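Local coordinates for protein allantoin racemase (Pseudomonas fluorescens, PDB 5LG5) that interconverts the two enantiomers of allantoin and, like related HyuE-family racemases, probably those of other 5-monosubstituted hydantoins, at residues A24-G29 against A204-A209; F68-Q73 against S211-G216; V112-D117 against P121-R126. All coordinates share one frame; numbering follows the deposited sequence.

In the fold
Starting from the N terminus, the chain first meets residues 24-29, where helix 12-25 ends and runs into a loop, and then residues 68-73, which lead into strand 70-74 of the first parallel sheet. Both pack on helix 201-214: interaction 1 closes the first long loop at residues 204-209, and interaction 2 closes the second at residues 211-216. Their segments alternate along the chain, so the two loops cross, and they touch where Ile72 CD1 packs on the helix at 3.5 Å from Val206 N. Interaction 3 is a short, local closure nested inside both, with its centre about 25 Å from that of interaction 1; it joins strand 110-114 of the second sheet to the helix that follows.

Interaction 1 (A24-G29 against A204-A209); sequences AVASPG and AAVTIA
Val206 presses its branched side chain against Val25 and Ala26, where helix 201-214 passes the C-terminal end of helix 12-25 in the alpha/beta fold of the Asp/Glu/hydantoin racemase family. Along the helix from its earlier end, Ala204 turns its methyl away from residues 24-29, and Ala205 meets Val93 of strand 92-94; side chains this small let the helix lie close to its neighbours.

Val206 carries the contact. Its CB and CG1 each come to 3.9 Å from Val25 CG2, the two valines meeting at a slant. CG1 stands anti to the backbone N (chi1 171°), which also brings it over the backbone of Ala26, 4.0 Å from Ala26 CA. A beta-branched residue suits this place: it is broad near its own backbone and bridges the short distance between the backbones. On the other side Val25 reaches in, while Ala26, the first residue past the helix, lets the chain pass close by, its CB 4.3 Å from Val206 CG1.

Thr207, next in line, is buried, and its OG1 bonds back to Ala204 O at 2.7 Å, tilted 16° from the carbonyl plane. Ile208 N grips the same oxygen at 3.0 Å, while its side chain points to helix 95-103, touching Ala98 and Thr102. Ala209 returns to Val93 with its methyl, and its N bonds to Ala205 O at 2.8 Å.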
loop_
_atom_site.group_PDB
_atom_site.type_symbol
_atom_site.label_atom_id
_atom_site.label_comp_id
_atom_site.label_asym_id
_atom_site.label_seq_id
_atom_site.Cartn_x
_atom_site.Cartn_y
_atom_site.Cartn_z
ATOM N N ALA E 24 -0.403 37.274 11.887
ATOM C CA ALA E 24 0.610 37.190 12.929
ATOM C C ALA E 24 1.931 36.612 12.428
ATOM O O ALA E 24 2.984 36.905 12.992
ATOM C CB ALA E 24 0.094 36.398 14.134
ATOM N N VAL E 25 1.891 35.771 11.397
ATOM C CA VAL E 25 3.140 35.184 10.924
ATOM C C VAL E 25 3.555 35.709 9.567
ATOM O O VAL E 25 4.669 35.446 9.120
ATOM C CB VAL E 25 3.078 33.646 10.880
ATOM C CG1 VAL E 25 2.726 33.128 12.256
ATOM C CG2 VAL E 25 2.043 33.171 9.840
ATOM N N ALA E 26 2.663 36.437 8.901
ATOM C CA ALA E 26 2.959 36.909 7.545
ATOM C C ALA E 26 4.207 37.792 7.526
ATOM O O ALA E 26 4.405 38.628 8.403
ATOM C CB ALA E 26 1.762 37.651 6.949
ATOM N N SER E 27 5.051 37.579 6.526
ATOM C CA SER E 27 6.270 38.346 6.360
ATOM C C SER E 27 5.968 39.795 5.998
ATOM O O SER E 27 4.884 40.095 5.479
ATOM C CB SER E 27 7.132 37.706 5.269
ATOM O OG SER E 27 7.637 36.465 5.715
ATOM N N PRO E 28 6.925 40.703 6.281
ATOM C CA PRO E 28 6.757 42.076 5.802
ATOM C C PRO E 28 6.536 42.066 4.299
ATOM O O PRO E 28 7.224 41.345 3.551
ATOM C CB PRO E 28 8.101 42.744 6.143
ATOM C CG PRO E 28 8.629 41.960 7.293
ATOM C CD PRO E 28 8.180 40.532 7.038
ATOM N N GLY E 29 5.543 42.835 3.867
ATOM C CA GLY E 29 5.203 42.915 2.462
ATOM C C GLY E 29 4.104 41.944 2.088
ATOM O O GLY E 29 3.611 41.972 0.964
ATOM N N ALA E 204 1.004 27.650 9.162
ATOM C CA ALA E 204 1.814 26.824 8.281
ATOM C C ALA E 204 1.552 27.206 6.829
ATOM O O ALA E 204 2.483 27.483 6.074
ATOM C CB ALA E 204 1.510 25.345 8.502
ATOM N N ALA E 205 0.272 27.261 6.463
ATOM C CA ALA E 205 -0.124 27.540 5.082
ATOM C C ALA E 205 0.369 28.888 4.603
ATOM O O ALA E 205 0.778 29.032 3.439
ATOM C CB ALA E 205 -1.639 27.443 4.924
ATOM N N VAL E 206 0.323 29.881 5.495
ATOM C CA VAL E 206 0.805 31.215 5.136
ATOM C C VAL E 206 2.243 31.160 4.682
ATOM O O VAL E 206 2.592 31.717 3.641
ATOM C CB VAL E 206 0.686 32.215 6.303
ATOM C CG1 VAL E 206 1.404 33.525 5.967
ATOM C CG2 VAL E 206 -0.774 32.462 6.618
ATOM N N THR E 207 3.081 30.498 5.472
ATOM C CA THR E 207 4.504 30.427 5.142
ATOM C C THR E 207 4.707 29.655 3.847
ATOM O O THR E 207 5.568 29.996 3.036
ATOM C CB THR E 207 5.352 29.791 6.262
ATOM O OG1 THR E 207 5.055 28.392 6.357
ATOM C CG2 THR E 207 5.095 30.484 7.609
ATOM N N ILE E 208 3.906 28.617 3.649
ATOM C CA ILE E 208 4.041 27.827 2.435
ATOM C C ILE E 208 3.647 28.664 1.213
ATOM O O ILE E 208 4.399 28.737 0.236
ATOM C CB ILE E 208 3.234 26.515 2.521
ATOM C CG1 ILE E 208 3.861 25.592 3.572
ATOM C CG2 ILE E 208 3.198 25.810 1.165
ATOM C CD1 ILE E 208 3.027 24.357 3.898
ATOM N N ALA E 209 2.505 29.343 1.284
ATOM C CA ALA E 209 2.073 30.201 0.177
ATOM C C ALA E 209 3.099 31.286 -0.146
ATOM O O ALA E 209 3.418 31.523 -1.323
ATOM C CB ALA E 209 0.693 30.827 0.481
#

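Interaction 2 (F68-Q73 against S211-G216); sequences FDAVIQ and SLVRLG
Val213 sets one methyl, CG2, into the corner formed by Asp69 and Ala70, and nearly all the close packing between residues 68-73 and 211-216 runs through that atom. It lies 3.5 Å from Asp69 O, 4.0 Å from Asp69 CB and 4.0 Å from Ala70 CB, and so touches a backbone oxygen and the CB atoms of the last loop residue and the first strand residue. The first torsion of the valine (chi1 175°) puts CG2 beside the backbone N, on the side where Asp69 O and Ala70 lie. Alanine fits the strand position because its single methyl leaves room for the helix: Ala70 also meets Ala209, one turn earlier on helix 201-214, and is buried there.

The open side of the contact lies at the partly exposed carboxylate of Asp69 and at the end of the helix. The carboxylate is engaged with the chain start: OD2 accepts a hydrogen bond from Arg2 N, which ties the loop before the strand to the neighbouring strand 2-7. Beyond Val213 the helix unwinds towards solvent. Leu215 N still makes a regular helix bond to Ser211 O at 2.8 Å; the exposed Gly216 then ends the helix in a Schellman motif, its N bonded to Val213 O at 3.0 Å and its phi a positive 68° that glycine adopts easily. Arg214 turns to the second subunit, forming a salt bridge with Glu210 of that subunit. A helix end packed on the start of an inner strand in this way belongs to the layered alpha/beta fold, in which helices cover a parallel sheet.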
loop_
_atom_site.group_PDB
_atom_site.type_symbol
_atom_site.label_atom_id
_atom_site.label_comp_id
_atom_site.label_asym_id
_atom_site.label_seq_id
_atom_site.Cartn_x
_atom_site.Cartn_y
_atom_site.Cartn_z
ATOM N N PHE E 68 -4.227 39.140 -6.497
ATOM C CA PHE E 68 -3.706 38.296 -5.417
ATOM C C PHE E 68 -2.686 37.291 -5.961
ATOM O O PHE E 68 -2.681 36.980 -7.161
ATOM C CB PHE E 68 -4.832 37.597 -4.630
ATOM C CG PHE E 68 -5.776 36.769 -5.478
ATOM C CD1 PHE E 68 -5.583 35.394 -5.624
ATOM C CD2 PHE E 68 -6.871 37.358 -6.101
ATOM C CE1 PHE E 68 -6.463 34.621 -6.405
ATOM C CE2 PHE E 68 -7.753 36.605 -6.876
ATOM C CZ PHE E 68 -7.554 35.225 -7.025
ATOM N N ASP E 69 -1.797 36.821 -5.087
ATOM C CA ASP E 69 -0.642 36.046 -5.520
ATOM C C ASP E 69 -0.704 34.590 -5.111
ATOM O O ASP E 69 0.069 33.784 -5.601
ATOM C CB ASP E 69 0.648 36.667 -4.989
ATOM C CG ASP E 69 0.778 38.117 -5.365
ATOM O OD1 ASP E 69 1.262 38.394 -6.482
ATOM O OD2 ASP E 69 0.352 38.975 -4.547
ATOM N N ALA E 70 -1.612 34.280 -4.194
ATOM C CA ALA E 70 -1.772 32.936 -3.685
ATOM C C ALA E 70 -3.096 32.872 -2.963
ATOM O O ALA E 70 -3.676 33.910 -2.616
ATOM C CB ALA E 70 -0.622 32.573 -2.737
ATOM N N VAL E 71 -3.586 31.655 -2.756
ATOM C CA VAL E 71 -4.831 31.450 -2.042
ATOM C C VAL E 71 -4.659 30.335 -1.036
ATOM O O VAL E 71 -4.082 29.280 -1.345
ATOM C CB VAL E 71 -6.007 31.105 -2.997
ATOM C CG1 VAL E 71 -7.256 30.735 -2.189
ATOM C CG2 VAL E 71 -6.303 32.273 -3.949
ATOM N N ILE E 72 -5.129 30.577 0.182
ATOM C CA ILE E 72 -5.137 29.551 1.218
ATOM C C ILE E 72 -6.559 29.151 1.508
ATOM O O ILE E 72 -7.397 30.017 1.791
ATOM C CB ILE E 72 -4.507 30.023 2.534
ATOM C CG1 ILE E 72 -3.010 30.294 2.376
ATOM C CG2 ILE E 72 -4.727 28.971 3.618
ATOM C CD1 ILE E 72 -2.393 30.969 3.616
ATOM N N GLN E 73 -6.842 27.854 1.425
ATOM C CA GLN E 73 -8.144 27.359 1.825
ATOM C C GLN E 73 -8.078 26.916 3.282
ATOM O O GLN E 73 -7.390 25.947 3.625
ATOM C CB GLN E 73 -8.632 26.231 0.910
ATOM C CG GLN E 73 -9.952 25.641 1.377
ATOM C CD GLN E 73 -10.678 24.874 0.299
ATOM O OE1 GLN E 73 -10.735 25.300 -0.855
ATOM N NE2 GLN E 73 -11.245 23.738 0.669
ATOM N N SER E 211 6.212 31.170 0.489
ATOM C CA SER E 211 7.369 30.481 -0.045
ATOM C C SER E 211 7.219 30.206 -1.540
ATOM O O SER E 211 8.134 30.466 -2.328
ATOM C CB SER E 211 7.585 29.180 0.717
ATOM O OG SER E 211 7.847 29.469 2.077
ATOM N N LEU E 212 6.053 29.695 -1.921
ATOM C CA LEU E 212 5.771 29.359 -3.313
ATOM C C LEU E 212 5.855 30.611 -4.187
ATOM O O LEU E 212 6.435 30.579 -5.276
ATOM C CB LEU E 212 4.398 28.673 -3.440
ATOM C CG LEU E 212 4.284 27.284 -2.787
ATOM C CD1 LEU E 212 2.836 26.757 -2.891
ATOM C CD2 LEU E 212 5.280 26.294 -3.438
ATOM N N VAL E 213 5.269 31.708 -3.710
ATOM C CA VAL E 213 5.361 32.970 -4.431
ATOM C C VAL E 213 6.825 33.410 -4.539
ATOM O O VAL E 213 7.300 33.754 -5.632
ATOM C CB VAL E 213 4.516 34.072 -3.760
ATOM C CG1 VAL E 213 4.730 35.419 -4.471
ATOM C CG2 VAL E 213 3.034 33.694 -3.768
ATOM N N ARG E 214 7.549 33.359 -3.413
ATOM C CA ARG E 214 8.960 33.769 -3.406
ATOM C C ARG E 214 9.835 32.964 -4.342
ATOM O O ARG E 214 10.804 33.489 -4.887
ATOM C CB ARG E 214 9.572 33.692 -2.009
ATOM C CG ARG E 214 9.223 34.850 -1.097
ATOM C CD ARG E 214 10.249 34.948 0.028
ATOM N NE ARG E 214 10.048 33.946 1.062
ATOM C CZ ARG E 214 11.005 33.201 1.611
ATOM N NH1 ARG E 214 12.272 33.310 1.233
ATOM N NH2 ARG E 214 10.679 32.326 2.549
ATOM N N LEU E 215 9.492 31.686 -4.504
ATOM C CA LEU E 215 10.271 30.760 -5.327
ATOM C C LEU E 215 9.844 30.837 -6.786
ATOM O O LEU E 215 10.398 30.130 -7.632
ATOM C CB LEU E 215 10.103 29.317 -4.820
ATOM C CG LEU E 215 10.696 29.029 -3.434
ATOM C CD1 LEU E 215 10.218 27.669 -2.901
ATOM C CD2 LEU E 215 12.196 29.084 -3.506
ATOM N N GLY E 216 8.840 31.667 -7.068
ATOM C CA GLY E 216 8.320 31.802 -8.425
ATOM C C GLY E 216 7.600 30.544 -8.889
ATOM O O GLY E 216 7.682 30.171 -10.057
#

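Interaction 3 (V112-D117 against P121-R126); sequences VVTTLD and PLIEDR
Ile123 meets Thr114 tip to tip, through its CD1 methyl, at the end of strand 110-114. CD1 is 3.4 Å from Thr114 OG1 and 3.5 Å from Thr114 CB, the latter tighter than usual for two carbons, and 3.8 Å from Thr114 CG2, so one methyl touches all three side-chain atoms of the threonine. An extended second torsion (chi2 165°) carries CD1 away from helix 120-129 to reach it. The shorter branch of the isoleucine, CG2, looks further back along the strand, to Val112 CG1 at 4.3 Å. Isoleucine therefore suits the place: one residue supplies both a long arm and a near methyl for two strand residues on the same face.

Strand 110-114, helix 120-129 and strand 136-141 form a beta-alpha-beta unit, and this contact packs the helix on the first of its strands; Val139 of the last strand also touches Ile123. Although it sits under an aliphatic tip, the threonine hydroxyl is satisfied, because OG1 bonds to Gly179 O on the neighbouring strand and to Thr119 OG1 just before the helix. Thr115 OG1 adds a weak bond to it at 3.4 Å.

At the turn between strand and helix, Pro121 CD lies 3.4 Å from Asp117 O. Proline, which has no N-H to donate, is well tolerated in the first turn of a helix. The carboxylate of Asp117 faces other subunits, with OD1 forming salt bridges to Arg223 of the third subunit and Lys172 of the fourth.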
loop_
_atom_site.group_PDB
_atom_site.type_symbol
_atom_site.label_atom_id
_atom_site.label_comp_id
_atom_site.label_asym_id
_atom_site.label_seq_id
_atom_site.Cartn_x
_atom_site.Cartn_y
_atom_site.Cartn_z
ATOM N N VAL E 112 -3.516 14.187 13.826
ATOM C CA VAL E 112 -4.408 15.303 13.664
ATOM C C VAL E 112 -5.488 15.228 14.723
ATOM O O VAL E 112 -6.080 14.175 14.930
ATOM C CB VAL E 112 -5.047 15.280 12.259
ATOM C CG1 VAL E 112 -5.973 16.481 12.073
ATOM C CG2 VAL E 112 -3.952 15.242 11.180
ATOM N N VAL E 113 -5.737 16.333 15.407
ATOM C CA VAL E 113 -6.848 16.376 16.339
ATOM C C VAL E 113 -7.922 17.245 15.735
ATOM O O VAL E 113 -7.699 18.426 15.482
ATOM C CB VAL E 113 -6.464 16.933 17.720
ATOM C CG1 VAL E 113 -7.712 17.048 18.581
ATOM C CG2 VAL E 113 -5.409 16.048 18.386
ATOM N N THR E 114 -9.082 16.662 15.468
ATOM C CA THR E 114 -10.146 17.442 14.853
ATOM C C THR E 114 -11.294 17.601 15.839
ATOM O O THR E 114 -11.137 17.344 17.044
ATOM C CB THR E 114 -10.622 16.827 13.489
ATOM O OG1 THR E 114 -11.543 17.710 12.831
ATOM C CG2 THR E 114 -11.266 15.463 13.684
ATOM N N THR E 115 -12.436 18.029 15.306
ATOM C CA THR E 115 -13.627 18.340 16.078
ATOM C C THR E 115 -14.502 17.121 16.296
ATOM O O THR E 115 -14.431 16.458 17.335
ATOM C CB THR E 115 -14.448 19.389 15.330
ATOM O OG1 THR E 115 -14.519 19.020 13.940
ATOM C CG2 THR E 115 -13.785 20.754 15.461
ATOM N N LEU E 116 -15.343 16.838 15.306
ATOM C CA LEU E 116 -16.284 15.736 15.384
ATOM C C LEU E 116 -15.743 14.435 14.804
ATOM O O LEU E 116 -14.942 14.429 13.856
ATOM C CB LEU E 116 -17.583 16.114 14.685
ATOM C CG LEU E 116 -18.336 17.274 15.357
ATOM C CD1 LEU E 116 -19.680 17.489 14.682
ATOM C CD2 LEU E 116 -18.513 17.028 16.842
ATOM N N ASP E 117 -16.189 13.333 15.382
ATOM C CA ASP E 117 -15.819 12.013 14.925
ATOM C C ASP E 117 -16.193 11.800 13.462
ATOM O O ASP E 117 -15.468 11.165 12.704
ATOM C CB ASP E 117 -16.481 10.958 15.810
ATOM C CG ASP E 117 -16.291 9.561 15.279
ATOM O OD1 ASP E 117 -15.136 9.070 15.289
ATOM O OD2 ASP E 117 -17.300 8.974 14.809
ATOM N N PRO E 121 -13.071 10.487 9.078
ATOM C CA PRO E 121 -12.795 9.801 7.808
ATOM C C PRO E 121 -12.609 10.763 6.629
ATOM O O PRO E 121 -11.880 10.437 5.691
ATOM C CB PRO E 121 -14.018 8.883 7.617
ATOM C CG PRO E 121 -15.078 9.435 8.515
ATOM C CD PRO E 121 -14.339 10.033 9.684
ATOM N N LEU E 122 -13.232 11.934 6.689
ATOM C CA LEU E 122 -13.057 12.942 5.648
ATOM C C LEU E 122 -11.588 13.404 5.625
ATOM O O LEU E 122 -10.970 13.536 4.563
ATOM C CB LEU E 122 -13.978 14.144 5.894
ATOM C CG LEU E 122 -15.518 14.046 5.800
ATOM C CD1 LEU E 122 -16.146 15.152 4.963
ATOM C CD2 LEU E 122 -16.011 12.680 5.389
ATOM N N ILE E 123 -11.040 13.682 6.804
ATOM C CA ILE E 123 -9.634 14.090 6.908
ATOM C C ILE E 123 -8.696 12.969 6.475
ATOM O O ILE E 123 -7.741 13.200 5.730
ATOM C CB ILE E 123 -9.315 14.566 8.333
ATOM C CG1 ILE E 123 -10.171 15.802 8.635
ATOM C CG2 ILE E 123 -7.813 14.852 8.512
ATOM C CD1 ILE E 123 -10.237 16.163 10.105
ATOM N N GLU E 124 -8.975 11.757 6.933
ATOM C CA GLU E 124 -8.210 10.585 6.518
ATOM C C GLU E 124 -8.200 10.483 4.986
ATOM O O GLU E 124 -7.151 10.272 4.382
ATOM C CB GLU E 124 -8.787 9.316 7.145
ATOM C CG GLU E 124 -8.565 9.210 8.653
ATOM C CD GLU E 124 -9.333 8.070 9.273
ATOM O OE1 GLU E 124 -10.276 7.574 8.609
ATOM O OE2 GLU E 124 -9.006 7.681 10.423
ATOM N N ASP E 125 -9.363 10.653 4.362
ATOM C CA ASP E 125 -9.436 10.565 2.905
ATOM C C ASP E 125 -8.624 11.674 2.198
ATOM O O ASP E 125 -7.889 11.398 1.249
ATOM C CB ASP E 125 -10.898 10.555 2.421
ATOM C CG ASP E 125 -11.607 9.212 2.657
ATOM O OD1 ASP E 125 -12.852 9.177 2.511
ATOM O OD2 ASP E 125 -10.952 8.203 2.998
ATOM N N ARG E 126 -8.723 12.914 2.676
ATOM C CA ARG E 126 -7.970 14.020 2.067
ATOM C C ARG E 126 -6.442 13.853 2.189
ATOM O O ARG E 126 -5.696 14.201 1.271
ATOM C CB ARG E 126 -8.404 15.388 2.638
ATOM C CG ARG E 126 -9.852 15.809 2.293
ATOM C CD ARG E 126 -10.140 15.799 0.788
ATOM N NE ARG E 126 -9.414 16.851 0.066
ATOM C CZ ARG E 126 -9.464 17.026 -1.256
ATOM N NH1 ARG E 126 -10.187 16.209 -2.004
ATOM N NH2 ARG E 126 -8.784 18.012 -1.833
#